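Long-range contacts in Acarbose/maltose binding protein GacH (Streptomyces glaucescens, PDB 3K01), which binds acarbose and an acarbose homologue, and probably maltose, as the solute receptor of an ABC transporter: residues A[143-148]-A[283-288]; A[155-160]-A[170-175]; A[190-195]-A[223-228]; A[279-284]-A[354-359]. One frame throughout, in Å; residues are numbered along the deposited sequence.

Contact 1. Residues A[143-148]-A[283-288]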
loop_
_atom_site.group_PDB
_atom_site.type_symbol
_atom_site.label_atom_id
_atom_site.label_comp_id
_atom_site.label_asym_id
_atom_site.label_seq_id
_atom_site.Cartn_x
_atom_site.Cartn_y
_atom_site.Cartn_z
ATOM N N LEU A 143 -2.681 1.867 -5.102
ATOM C CA LEU A 143 -3.082 3.072 -5.836
ATOM C C LEU A 143 -3.974 2.692 -6.998
ATOM O O LEU A 143 -3.891 1.585 -7.520
ATOM C CB LEU A 143 -1.836 3.792 -6.372
ATOM C CG LEU A 143 -0.878 4.360 -5.340
ATOM C CD1 LEU A 143 0.349 5.027 -6.001
ATOM C CD2 LEU A 143 -1.574 5.369 -4.403
ATOM N N ALA A 144 -4.809 3.656 -7.412
ATOM C CA ALA A 144 -5.811 3.437 -8.443
ATOM C C ALA A 144 -6.045 4.739 -9.188
ATOM O O ALA A 144 -5.725 5.807 -8.672
ATOM C CB ALA A 144 -7.127 2.948 -7.807
ATOM N N LEU A 145 -6.594 4.632 -10.397
ATOM C CA LEU A 145 -6.951 5.826 -11.167
ATOM C C LEU A 145 -8.361 6.294 -10.774
ATOM O O LEU A 145 -9.345 5.604 -11.046
ATOM C CB LEU A 145 -6.910 5.480 -12.642
ATOM C CG LEU A 145 -7.150 6.664 -13.593
ATOM C CD1 LEU A 145 -6.034 7.671 -13.554
ATOM C CD2 LEU A 145 -7.370 6.118 -15.002
ATOM N N PHE A 146 -8.436 7.446 -10.125
ATOM C CA PHE A 146 -9.719 8.095 -9.824
ATOM C C PHE A 146 -10.119 8.945 -11.029
ATOM O O PHE A 146 -9.277 9.601 -11.649
ATOM C CB PHE A 146 -9.577 9.061 -8.649
ATOM C CG PHE A 146 -9.444 8.429 -7.290
ATOM C CD1 PHE A 146 -10.119 8.991 -6.227
ATOM C CD2 PHE A 146 -8.602 7.341 -7.024
ATOM C CE1 PHE A 146 -10.002 8.502 -4.932
ATOM C CE2 PHE A 146 -8.491 6.829 -5.725
ATOM C CZ PHE A 146 -9.213 7.415 -4.684
ATOM N N TYR A 147 -11.400 8.969 -11.364
ATOM C CA TYR A 147 -11.850 9.783 -12.483
ATOM C C TYR A 147 -13.197 10.435 -12.187
ATOM O O TYR A 147 -14.045 9.904 -11.466
ATOM C CB TYR A 147 -11.882 8.997 -13.811
ATOM C CG TYR A 147 -12.743 7.766 -13.837
ATOM C CD1 TYR A 147 -12.254 6.539 -13.380
ATOM C CD2 TYR A 147 -14.044 7.823 -14.364
ATOM C CE1 TYR A 147 -13.041 5.407 -13.428
ATOM C CE2 TYR A 147 -14.819 6.703 -14.408
ATOM C CZ TYR A 147 -14.309 5.506 -13.945
ATOM O OH TYR A 147 -15.088 4.357 -13.975
ATOM N N ASN A 148 -13.369 11.619 -12.767
ATOM C CA ASN A 148 -14.602 12.388 -12.719
ATOM C C ASN A 148 -15.490 11.892 -13.851
ATOM O O ASN A 148 -15.213 12.114 -15.034
ATOM C CB ASN A 148 -14.234 13.868 -12.891
ATOM C CG ASN A 148 -15.419 14.818 -12.754
ATOM O OD1 ASN A 148 -15.284 15.935 -12.152
ATOM N ND2 ASN A 148 -16.530 14.456 -13.340
ATOM N N PRO A 283 -8.175 0.544 -12.186
ATOM C CA PRO A 283 -6.760 0.278 -11.981
ATOM C C PRO A 283 -5.898 1.386 -12.576
ATOM O O PRO A 283 -6.319 2.075 -13.526
ATOM C CB PRO A 283 -6.541 -1.045 -12.734
ATOM C CG PRO A 283 -7.880 -1.688 -12.758
ATOM C CD PRO A 283 -8.835 -0.537 -12.935
ATOM N N VAL A 284 -4.692 1.547 -12.053
ATOM C CA VAL A 284 -3.768 2.459 -12.718
ATOM C C VAL A 284 -3.557 2.026 -14.176
ATOM O O VAL A 284 -3.606 0.837 -14.514
ATOM C CB VAL A 284 -2.413 2.576 -11.990
ATOM C CG1 VAL A 284 -2.607 3.105 -10.577
ATOM C CG2 VAL A 284 -1.646 1.260 -11.997
ATOM N N PRO A 285 -3.294 2.986 -15.063
ATOM C CA PRO A 285 -3.087 2.596 -16.457
ATOM C C PRO A 285 -1.815 1.784 -16.689
ATOM O O PRO A 285 -0.805 1.976 -16.002
ATOM C CB PRO A 285 -3.009 3.941 -17.220
ATOM C CG PRO A 285 -2.633 4.917 -16.191
ATOM C CD PRO A 285 -3.232 4.447 -14.887
ATOM N N ALA A 286 -1.871 0.903 -17.676
ATOM C CA ALA A 286 -0.689 0.230 -18.207
ATOM C C ALA A 286 0.284 1.231 -18.810
ATOM O O ALA A 286 -0.097 2.358 -19.168
ATOM C CB ALA A 286 -1.104 -0.777 -19.266
ATOM N N GLY A 287 1.534 0.821 -18.933
ATOM C CA GLY A 287 2.507 1.536 -19.741
ATOM C C GLY A 287 2.798 0.696 -20.970
ATOM O O GLY A 287 1.963 -0.093 -21.423
ATOM N N SER A 288 4.000 0.854 -21.500
ATOM C CA SER A 288 4.336 0.198 -22.763
ATOM C C SER A 288 4.569 -1.294 -22.611
ATOM O O SER A 288 4.533 -2.024 -23.610
ATOM C CB SER A 288 5.572 0.847 -23.392
ATOM O OG SER A 288 6.747 0.440 -22.745
HETATM O O HOH W 1 -4.206 -0.118 -9.693
#
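Leu143 and Val284 meet through a water that joins their backbones, and this bridge is the polar part of the contact. The water donates to Leu143 O at 2.8 Å and accepts from Val284 N at 2.9 Å, so a carbonyl and an amide that do not pair directly are linked by one molecule between them.

The remaining contacts are apolar or nearly so. Methyl CG1 of Val284 stands beside its own backbone N (chi1 -61°), which turns it toward the Leu143 carbonyl, 3.6 Å from Leu143 O. It also lies 4.3 Å from Leu143 CB. Two residues on from Leu143, Leu145 CB sits 3.6 Å from Pro283 O and 4.4 Å from Pro285 CD. The leucine branch leaves on the side remote from its own N (chi1 -175°), leaving CB as the part that meets the two prolines.

The chains approach closely at Ala144 and Pro283, whose CA atoms are 4.8 Å apart. Beside this point, backbone bonds of Leu145 with Ala282 and of Tyr147 with Gly280 join the antiparallel strands 132-148 and 279-283, and the chain beyond Val284 continues as a loop toward strand 293-302. Strand 254-259 pairs with the other edge of 132-148, while Phe356 and Ala359 of helix 351-360 pack on Ala144.

Contact 2. Residues A[155-160]-A[170-175]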
loop_
_atom_site.group_PDB
_atom_site.type_symbol
_atom_site.label_atom_id
_atom_site.label_comp_id
_atom_site.label_asym_id
_atom_site.label_seq_id
_atom_site.Cartn_x
_atom_site.Cartn_y
_atom_site.Cartn_z
ATOM N N ALA A 155 -16.750 14.666 -22.327
ATOM C CA ALA A 155 -15.709 14.607 -23.350
ATOM C C ALA A 155 -15.916 13.430 -24.309
ATOM O O ALA A 155 -15.263 13.372 -25.368
ATOM C CB ALA A 155 -14.348 14.510 -22.689
ATOM N N GLY A 156 -16.762 12.468 -23.950
ATOM C CA GLY A 156 -17.033 11.300 -24.785
ATOM C C GLY A 156 -16.010 10.184 -24.710
ATOM O O GLY A 156 -15.951 9.316 -25.590
ATOM N N VAL A 157 -15.199 10.159 -23.650
ATOM C CA VAL A 157 -14.097 9.207 -23.625
ATOM C C VAL A 157 -14.334 8.084 -22.625
ATOM O O VAL A 157 -15.063 8.261 -21.637
ATOM C CB VAL A 157 -12.756 9.889 -23.303
ATOM C CG1 VAL A 157 -12.433 10.986 -24.304
ATOM C CG2 VAL A 157 -12.747 10.439 -21.894
ATOM N N GLU A 158 -13.688 6.947 -22.879
ATOM C CA GLU A 158 -13.664 5.837 -21.941
ATOM C C GLU A 158 -12.550 6.070 -20.934
ATOM O O GLU A 158 -11.594 6.795 -21.200
ATOM C CB GLU A 158 -13.380 4.507 -22.650
ATOM C CG GLU A 158 -14.343 4.117 -23.778
ATOM C CD GLU A 158 -15.806 4.095 -23.369
ATOM O OE1 GLU A 158 -16.651 4.485 -24.217
ATOM O OE2 GLU A 158 -16.124 3.678 -22.226
ATOM N N VAL A 159 -12.664 5.428 -19.779
ATOM C CA VAL A 159 -11.573 5.432 -18.807
ATOM C C VAL A 159 -10.330 4.834 -19.471
ATOM O O VAL A 159 -10.403 3.755 -20.040
ATOM C CB VAL A 159 -11.941 4.539 -17.586
ATOM C CG1 VAL A 159 -10.811 4.515 -16.581
ATOM C CG2 VAL A 159 -13.247 5.013 -16.979
ATOM N N PRO A 160 -9.205 5.561 -19.477
ATOM C CA PRO A 160 -8.031 5.011 -20.168
ATOM C C PRO A 160 -7.397 3.825 -19.462
ATOM O O PRO A 160 -7.252 3.814 -18.237
ATOM C CB PRO A 160 -7.054 6.184 -20.226
ATOM C CG PRO A 160 -7.452 7.084 -19.068
ATOM C CD PRO A 160 -8.957 6.916 -18.940
ATOM N N ALA A 170 -6.950 12.719 -22.297
ATOM C CA ALA A 170 -6.657 14.031 -21.730
ATOM C C ALA A 170 -6.859 15.147 -22.746
ATOM O O ALA A 170 -7.461 16.189 -22.413
ATOM C CB ALA A 170 -5.234 14.070 -21.222
ATOM N N ALA A 171 -6.387 14.945 -23.968
ATOM C CA ALA A 171 -6.565 15.971 -24.985
ATOM C C ALA A 171 -8.037 16.197 -25.295
ATOM O O ALA A 171 -8.453 17.345 -25.515
ATOM C CB ALA A 171 -5.779 15.623 -26.237
ATOM N N GLU A 172 -8.842 15.137 -25.313
ATOM C CA GLU A 172 -10.284 15.281 -25.546
ATOM C C GLU A 172 -10.945 16.017 -24.381
ATOM O O GLU A 172 -11.827 16.855 -24.592
ATOM C CB GLU A 172 -10.934 13.902 -25.720
ATOM C CG GLU A 172 -10.376 13.065 -26.888
ATOM C CD GLU A 172 -11.385 12.053 -27.404
ATOM O OE1 GLU A 172 -12.497 12.463 -27.803
ATOM O OE2 GLU A 172 -11.061 10.850 -27.415
ATOM N N ILE A 173 -10.562 15.669 -23.156
ATOM C CA ILE A 173 -11.100 16.317 -21.978
ATOM C C ILE A 173 -10.769 17.808 -22.011
ATOM O O ILE A 173 -11.643 18.665 -21.779
ATOM C CB ILE A 173 -10.566 15.615 -20.715
ATOM C CG1 ILE A 173 -11.239 14.246 -20.568
ATOM C CG2 ILE A 173 -10.841 16.483 -19.488
ATOM C CD1 ILE A 173 -10.439 13.295 -19.663
ATOM N N THR A 174 -9.531 18.163 -22.302
ATOM C CA THR A 174 -9.168 19.574 -22.359
ATOM C C THR A 174 -9.965 20.308 -23.452
ATOM O O THR A 174 -10.479 21.407 -23.229
ATOM C CB THR A 174 -7.662 19.761 -22.504
ATOM O OG1 THR A 174 -7.029 19.110 -21.397
ATOM C CG2 THR A 174 -7.300 21.246 -22.478
ATOM N N GLU A 175 -10.083 19.714 -24.636
ATOM C CA GLU A 175 -10.785 20.397 -25.722
ATOM C C GLU A 175 -12.231 20.661 -25.336
ATOM O O GLU A 175 -12.790 21.724 -25.662
ATOM C CB GLU A 175 -10.697 19.574 -27.005
ATOM C CG GLU A 175 -11.281 20.260 -28.239
ATOM C CD GLU A 175 -12.704 19.857 -28.547
ATOM O OE1 GLU A 175 -13.346 19.145 -27.767
ATOM O OE2 GLU A 175 -13.209 20.272 -29.626
#
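Val157 lays its CG1 methyl along the side chain of Glu172, and these two residues, with Ala155, bury most of the surface in the contact. The methyl is 3.6 Å from Glu172 CB and 3.4 Å from Glu172 CD, so it touches both the aliphatic root of the glutamate and the carbon of its carboxylate. The valine and glutamate side chains run alongside one another, pointing opposite ways, rather than meeting head on. Glu172 is placed for this by its CG, which stands beside the backbone N (chi1 -59°), and by an extended chain beyond it that carries the carboxylate across the valine; OE2 comes within 3.4 Å of the same CG1.

Helix 149-155 ends in a Schellman motif at Gly156, whose positive phi (81°) turns the chain out of the helix, and the connecting loop brings Val157 against the next helix, 163-177. The contact thus packs the C-terminal end of one helix, together with the loop that follows it, on the helix that comes next in the chain.

Ala155, at the end of the first helix, faces Ile173 of the second. Its CB is 3.8 Å from both Ile173 CG1 and Ile173 CA, a fit that brings the small methyl right down to the helix backbone. Val157 reaches the same isoleucine more loosely with its other branch, CG2 lying 4.3 Å from Ile173 CD1. Ile173 also touches Leu152 of helix 149-155 and Ala255 and Met256 of strand 254-259.

Contact 3. Residues A[190-195]-A[223-228]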
loop_
_atom_site.group_PDB
_atom_site.type_symbol
_atom_site.label_atom_id
_atom_site.label_comp_id
_atom_site.label_asym_id
_atom_site.label_seq_id
_atom_site.Cartn_x
_atom_site.Cartn_y
_atom_site.Cartn_z
ATOM N N TYR A 190 6.101 7.169 -4.007
ATOM C CA TYR A 190 5.190 6.025 -4.137
ATOM C C TYR A 190 4.384 6.133 -5.442
ATOM O O TYR A 190 4.049 5.129 -6.056
ATOM C CB TYR A 190 4.285 6.015 -2.917
ATOM C CG TYR A 190 3.559 4.721 -2.648
ATOM C CD1 TYR A 190 4.265 3.543 -2.375
ATOM C CD2 TYR A 190 2.170 4.686 -2.587
ATOM C CE1 TYR A 190 3.617 2.387 -2.047
ATOM C CE2 TYR A 190 1.509 3.489 -2.297
ATOM C CZ TYR A 190 2.259 2.374 -1.994
ATOM O OH TYR A 190 1.624 1.180 -1.701
ATOM N N TRP A 191 4.130 7.382 -5.869
ATOM C CA TRP A 191 3.391 7.646 -7.093
ATOM C C TRP A 191 4.205 7.480 -8.360
ATOM O O TRP A 191 3.637 7.524 -9.447
ATOM C CB TRP A 191 2.750 9.040 -7.047
ATOM C CG TRP A 191 1.390 9.086 -6.310
ATOM C CD1 TRP A 191 0.165 9.224 -6.908
ATOM C CD2 TRP A 191 1.136 9.024 -4.893
ATOM N NE1 TRP A 191 -0.822 9.239 -5.952
ATOM C CE2 TRP A 191 -0.268 9.109 -4.710
ATOM C CE3 TRP A 191 1.953 8.894 -3.763
ATOM C CZ2 TRP A 191 -0.867 9.066 -3.439
ATOM C CZ3 TRP A 191 1.361 8.851 -2.501
ATOM C CH2 TRP A 191 -0.033 8.935 -2.348
ATOM N N PHE A 192 5.517 7.276 -8.247
ATOM C CA PHE A 192 6.284 6.904 -9.415
ATOM C C PHE A 192 6.072 5.443 -9.807
ATOM O O PHE A 192 6.195 5.072 -10.978
ATOM C CB PHE A 192 7.777 7.177 -9.138
ATOM C CG PHE A 192 8.687 6.827 -10.268
ATOM C CD1 PHE A 192 8.665 7.581 -11.437
ATOM C CD2 PHE A 192 9.583 5.776 -10.161
ATOM C CE1 PHE A 192 9.564 7.283 -12.495
ATOM C CE2 PHE A 192 10.488 5.484 -11.233
ATOM C CZ PHE A 192 10.456 6.231 -12.373
ATOM N N LEU A 193 5.805 4.609 -8.798
ATOM C CA LEU A 193 5.850 3.182 -9.016
ATOM C C LEU A 193 4.880 2.663 -10.085
ATOM O O LEU A 193 5.262 1.803 -10.878
ATOM C CB LEU A 193 5.742 2.415 -7.682
ATOM C CG LEU A 193 6.894 2.700 -6.707
ATOM C CD1 LEU A 193 6.642 1.981 -5.386
ATOM C CD2 LEU A 193 8.232 2.226 -7.276
ATOM N N PRO A 194 3.648 3.194 -10.169
ATOM C CA PRO A 194 2.798 2.731 -11.286
ATOM C C PRO A 194 3.426 2.909 -12.664
ATOM O O PRO A 194 3.246 2.063 -13.536
ATOM C CB PRO A 194 1.549 3.621 -11.143
ATOM C CG PRO A 194 1.468 3.877 -9.666
ATOM C CD PRO A 194 2.915 4.124 -9.275
ATOM N N TYR A 195 4.149 4.015 -12.852
ATOM C CA TYR A 195 4.826 4.239 -14.134
ATOM C C TYR A 195 5.973 3.269 -14.372
ATOM O O TYR A 195 6.169 2.792 -15.494
ATOM C CB TYR A 195 5.294 5.705 -14.259
ATOM C CG TYR A 195 4.111 6.643 -14.150
ATOM C CD1 TYR A 195 3.138 6.719 -15.143
ATOM C CD2 TYR A 195 3.939 7.407 -13.023
ATOM C CE1 TYR A 195 2.030 7.557 -14.996
ATOM C CE2 TYR A 195 2.853 8.243 -12.864
ATOM C CZ TYR A 195 1.913 8.309 -13.874
ATOM O OH TYR A 195 0.798 9.115 -13.679
ATOM N N ARG A 223 10.974 8.948 -18.320
ATOM C CA ARG A 223 10.561 9.640 -19.543
ATOM C C ARG A 223 9.049 9.807 -19.611
ATOM O O ARG A 223 8.565 10.849 -20.032
ATOM C CB ARG A 223 11.070 8.891 -20.768
ATOM C CG ARG A 223 10.922 9.667 -22.070
ATOM C CD ARG A 223 11.577 8.955 -23.234
ATOM N NE ARG A 223 13.021 8.880 -23.051
ATOM C CZ ARG A 223 13.725 7.752 -22.965
ATOM N NH1 ARG A 223 13.131 6.560 -23.049
ATOM N NH2 ARG A 223 15.036 7.828 -22.815
ATOM N N VAL A 224 8.301 8.783 -19.217
ATOM C CA VAL A 224 6.827 8.850 -19.274
ATOM C C VAL A 224 6.290 9.982 -18.423
ATOM O O VAL A 224 5.403 10.735 -18.866
ATOM C CB VAL A 224 6.214 7.497 -18.808
ATOM C CG1 VAL A 224 4.709 7.631 -18.445
ATOM C CG2 VAL A 224 6.413 6.428 -19.856
ATOM N N ILE A 225 6.802 10.146 -17.212
ATOM C CA ILE A 225 6.226 11.171 -16.354
ATOM C C ILE A 225 6.505 12.565 -16.914
ATOM O O ILE A 225 5.642 13.443 -16.877
ATOM C CB ILE A 225 6.656 11.039 -14.861
ATOM C CG1 ILE A 225 8.163 11.321 -14.640
ATOM C CG2 ILE A 225 6.217 9.686 -14.294
ATOM C CD1 ILE A 225 8.543 11.346 -13.166
ATOM N N LYS A 226 7.707 12.766 -17.450
ATOM C CA LYS A 226 8.011 14.075 -18.035
ATOM C C LYS A 226 7.195 14.331 -19.302
ATOM O O LYS A 226 6.737 15.457 -19.524
ATOM C CB LYS A 226 9.506 14.146 -18.344
ATOM C CG LYS A 226 10.019 15.546 -18.778
ATOM C CD LYS A 226 9.624 16.636 -17.811
ATOM C CE LYS A 226 10.413 17.920 -18.054
ATOM N NZ LYS A 226 9.847 19.093 -17.303
ATOM N N ASP A 227 6.992 13.306 -20.105
ATOM C CA ASP A 227 6.175 13.439 -21.299
ATOM C C ASP A 227 4.728 13.777 -20.933
ATOM O O ASP A 227 4.085 14.574 -21.635
ATOM C CB ASP A 227 6.204 12.167 -22.167
ATOM C CG ASP A 227 5.213 12.227 -23.327
ATOM O OD1 ASP A 227 5.456 12.992 -24.272
ATOM O OD2 ASP A 227 4.224 11.506 -23.265
ATOM N N LEU A 228 4.194 13.179 -19.878
ATOM C CA LEU A 228 2.814 13.483 -19.513
ATOM C C LEU A 228 2.633 14.957 -19.192
ATOM O O LEU A 228 1.644 15.593 -19.584
ATOM C CB LEU A 228 2.399 12.605 -18.342
ATOM C CG LEU A 228 2.020 11.180 -18.761
ATOM C CD1 LEU A 228 1.843 10.290 -17.554
ATOM C CD2 LEU A 228 0.714 11.152 -19.561
#
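A helix-helix interface joins the start of helix 193-198 to the middle of helix 216-230, with the Tyr195 ring set among Val224, Ile225 and Leu228. These three partners occupy positions i, i+1 and i+4, and so present a single strip of helix 216-230 to the tyrosine.

Ile225 supplies the face contact. Its CG2 methyl lies 3.9 Å from the centroid of the Tyr195 ring and 30° off the ring normal, a CH-pi interaction displaced toward CD2, to which the methyl comes within 3.5 Å. The other two approaches are oblique to the ring: Val224 CG1 is 3.8 Å from Tyr195 CD1, and Leu228 CD1 is 3.7 Å from Tyr195 CE1, where leucine and tyrosine reach toward each other.

Ile225 also serves a second aromatic ring. With chi1 at 67°, CG1 lies between the backbone N and the carbonyl carbon; this rotation turns CG2 onto Tyr195 and sends CD1 to Phe192, 4.1 Å from CD1 of that ring. The phenylalanine side chain lies roughly perpendicular to that of the isoleucine. The interface is apolar and largely buried, and it is held by shape and dispersion.

Around it, Phe192 stacks on Tyr222 of the same helix 216-230 and touches Ile379 of helix 376-387, which also meets Ile225 through Met383. On another flank helix 163-177 packs against Leu228 through Leu166, and its Lys167 forms a salt bridge with Asp227.

Contact 4. Residues A[279-284]-A[354-359]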
loop_
_atom_site.group_PDB
_atom_site.type_symbol
_atom_site.label_atom_id
_atom_site.label_comp_id
_atom_site.label_asym_id
_atom_site.label_seq_id
_atom_site.Cartn_x
_atom_site.Cartn_y
_atom_site.Cartn_z
ATOM N N LEU A 279 -17.944 9.768 -8.912
ATOM C CA LEU A 279 -16.587 9.254 -8.754
ATOM C C LEU A 279 -16.465 7.860 -9.310
ATOM O O LEU A 279 -17.230 6.977 -8.945
ATOM C CB LEU A 279 -16.196 9.246 -7.282
ATOM C CG LEU A 279 -14.790 8.667 -7.010
ATOM C CD1 LEU A 279 -13.684 9.474 -7.709
ATOM C CD2 LEU A 279 -14.556 8.586 -5.519
ATOM N N GLY A 280 -15.487 7.668 -10.186
ATOM C CA GLY A 280 -15.119 6.333 -10.616
ATOM C C GLY A 280 -13.709 6.030 -10.171
ATOM O O GLY A 280 -12.871 6.947 -10.006
ATOM N N VAL A 281 -13.436 4.742 -9.990
ATOM C CA VAL A 281 -12.089 4.270 -9.658
ATOM C C VAL A 281 -11.779 3.077 -10.534
ATOM O O VAL A 281 -12.612 2.165 -10.666
ATOM C CB VAL A 281 -11.968 3.905 -8.162
ATOM C CG1 VAL A 281 -10.577 3.427 -7.840
ATOM C CG2 VAL A 281 -12.295 5.114 -7.281
ATOM N N ALA A 282 -10.589 3.091 -11.133
ATOM C CA ALA A 282 -10.133 2.038 -12.038
ATOM C C ALA A 282 -8.689 1.667 -11.662
ATOM O O ALA A 282 -8.037 2.376 -10.925
ATOM C CB ALA A 282 -10.194 2.525 -13.474
ATOM N N PRO A 283 -8.175 0.544 -12.186
ATOM C CA PRO A 283 -6.760 0.278 -11.981
ATOM C C PRO A 283 -5.898 1.386 -12.576
ATOM O O PRO A 283 -6.319 2.075 -13.526
ATOM C CB PRO A 283 -6.541 -1.045 -12.734
ATOM C CG PRO A 283 -7.880 -1.688 -12.758
ATOM C CD PRO A 283 -8.835 -0.537 -12.935
ATOM N N VAL A 284 -4.692 1.547 -12.053
ATOM C CA VAL A 284 -3.768 2.459 -12.718
ATOM C C VAL A 284 -3.557 2.026 -14.176
ATOM O O VAL A 284 -3.606 0.837 -14.514
ATOM C CB VAL A 284 -2.413 2.576 -11.990
ATOM C CG1 VAL A 284 -2.607 3.105 -10.577
ATOM C CG2 VAL A 284 -1.646 1.260 -11.997
ATOM N N LYS A 354 -15.900 -2.260 -3.907
ATOM C CA LYS A 354 -16.348 -2.007 -5.275
ATOM C C LYS A 354 -15.397 -1.068 -6.008
ATOM O O LYS A 354 -15.087 -1.272 -7.184
ATOM C CB LYS A 354 -17.763 -1.435 -5.294
ATOM C CG LYS A 354 -18.796 -2.453 -4.870
ATOM C CD LYS A 354 -20.231 -1.892 -4.885
ATOM C CE LYS A 354 -20.427 -0.721 -3.912
ATOM N NZ LYS A 354 -21.875 -0.263 -3.965
ATOM N N PHE A 355 -14.947 -0.018 -5.321
ATOM C CA PHE A 355 -14.002 0.913 -5.940
ATOM C C PHE A 355 -12.648 0.286 -6.221
ATOM O O PHE A 355 -12.075 0.563 -7.280
ATOM C CB PHE A 355 -13.749 2.136 -5.066
ATOM C CG PHE A 355 -14.811 3.209 -5.111
ATOM C CD1 PHE A 355 -15.332 3.656 -6.322
ATOM C CD2 PHE A 355 -15.203 3.845 -3.938
ATOM C CE1 PHE A 355 -16.266 4.697 -6.353
ATOM C CE2 PHE A 355 -16.165 4.891 -3.971
ATOM C CZ PHE A 355 -16.661 5.303 -5.178
ATOM N N PHE A 356 -12.125 -0.529 -5.294
ATOM C CA PHE A 356 -10.698 -0.894 -5.301
ATOM C C PHE A 356 -10.296 -2.287 -5.640
ATOM O O PHE A 356 -9.122 -2.531 -5.878
ATOM C CB PHE A 356 -10.012 -0.513 -3.982
ATOM C CG PHE A 356 -9.709 0.943 -3.903
ATOM C CD1 PHE A 356 -8.516 1.469 -4.384
ATOM C CD2 PHE A 356 -10.670 1.802 -3.421
ATOM C CE1 PHE A 356 -8.303 2.869 -4.341
ATOM C CE2 PHE A 356 -10.442 3.165 -3.372
ATOM C CZ PHE A 356 -9.258 3.675 -3.842
ATOM N N LYS A 357 -11.219 -3.243 -5.641
ATOM C CA LYS A 357 -10.754 -4.595 -5.888
ATOM C C LYS A 357 -10.053 -4.780 -7.248
ATOM O O LYS A 357 -8.999 -5.424 -7.296
ATOM C CB LYS A 357 -11.823 -5.644 -5.605
ATOM C CG LYS A 357 -11.299 -7.107 -5.653
ATOM C CD LYS A 357 -9.993 -7.322 -4.857
ATOM C CE LYS A 357 -9.717 -8.783 -4.519
ATOM N NZ LYS A 357 -9.703 -9.667 -5.670
ATOM N N PRO A 358 -10.595 -4.221 -8.348
ATOM C CA PRO A 358 -9.832 -4.368 -9.586
ATOM C C PRO A 358 -8.424 -3.766 -9.508
ATOM O O PRO A 358 -7.468 -4.330 -10.041
ATOM C CB PRO A 358 -10.715 -3.644 -10.622
ATOM C CG PRO A 358 -12.122 -3.811 -10.055
ATOM C CD PRO A 358 -11.924 -3.602 -8.577
ATOM N N ALA A 359 -8.282 -2.644 -8.802
ATOM C CA ALA A 359 -6.950 -2.056 -8.599
ATOM C C ALA A 359 -6.051 -2.973 -7.760
ATOM O O ALA A 359 -4.872 -3.178 -8.063
ATOM C CB ALA A 359 -7.094 -0.693 -7.936
HETATM O O HOH W 2 -14.564 0.275 -9.551
#
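Strand 279-283 and helix 354-359 run nearly parallel, their axes 6.5 Å apart at closest and 13° from one another, with the CA atoms of Pro283 and Ala359 separated by 4.1 Å.

Val281 is the central side chain and divides its two methyls between two phenylalanines. CG2 lies 3.5 Å from Phe355 CD1, approaching that ring obliquely. CG1, anti to the valine N (chi1 -180°), stands over one face of Phe356, 4.3 Å from the ring centroid and 13° off the normal, a CH-pi contact; the same methyl is also 3.3 Å from Phe355 O. Phe355 extends along the strand to Leu279: the edge of its ring meets Leu279 O near the ring plane, with CE1 at 3.6 Å, and CZ packs on Leu279 CD2. At the other end, Pro283 CG is 4.1 Å from Pro358 CB. This is helix-on-sheet packing within the solute-binding protein: helix 351-360 lies along strand 279-283 and reaches neighbouring strand 132-148, where Phe356 and Ala359 touch Ala144.

The helix is kinked where the N atoms of Pro358 and Ala359 lack bonds to the preceding turn. Proline has no N-H to give to Lys354 O, and a water donates to that oxygen at 2.9 Å. It is placed to donate to Val281 O as well, although acceptors in reach outnumber its hydrogens, so these bonds are probably shared over time. The chemistry implies an interface cemented by aromatic and aliphatic packing, with a water at the kink linking Lys354 O, which Pro358 cannot serve, to Val281 O of the strand.

From the N terminus, residues 143-148 begin the long loop that contact 1 completes at 283-288. Within that loop two shorter ones open and close in turn: contact 2 folds the loop after helix 149-155 onto helix 163-177, and contact 3 then joins 190-195 to 223-228. Contact 4 begins at 279-284, sharing Pro283 and Val284 with contact 1, and closes at 354-359, so its loop overlaps the end of the first. Strands 132-148 and 279-283 are neighbours in one sheet, linking contacts 1 and 4. Val159 packs on Tyr147 and Ala282, bringing contact 2 alongside, while Pro194 on Val284 ties in contact 3; contacts 2 and 3 do not touch.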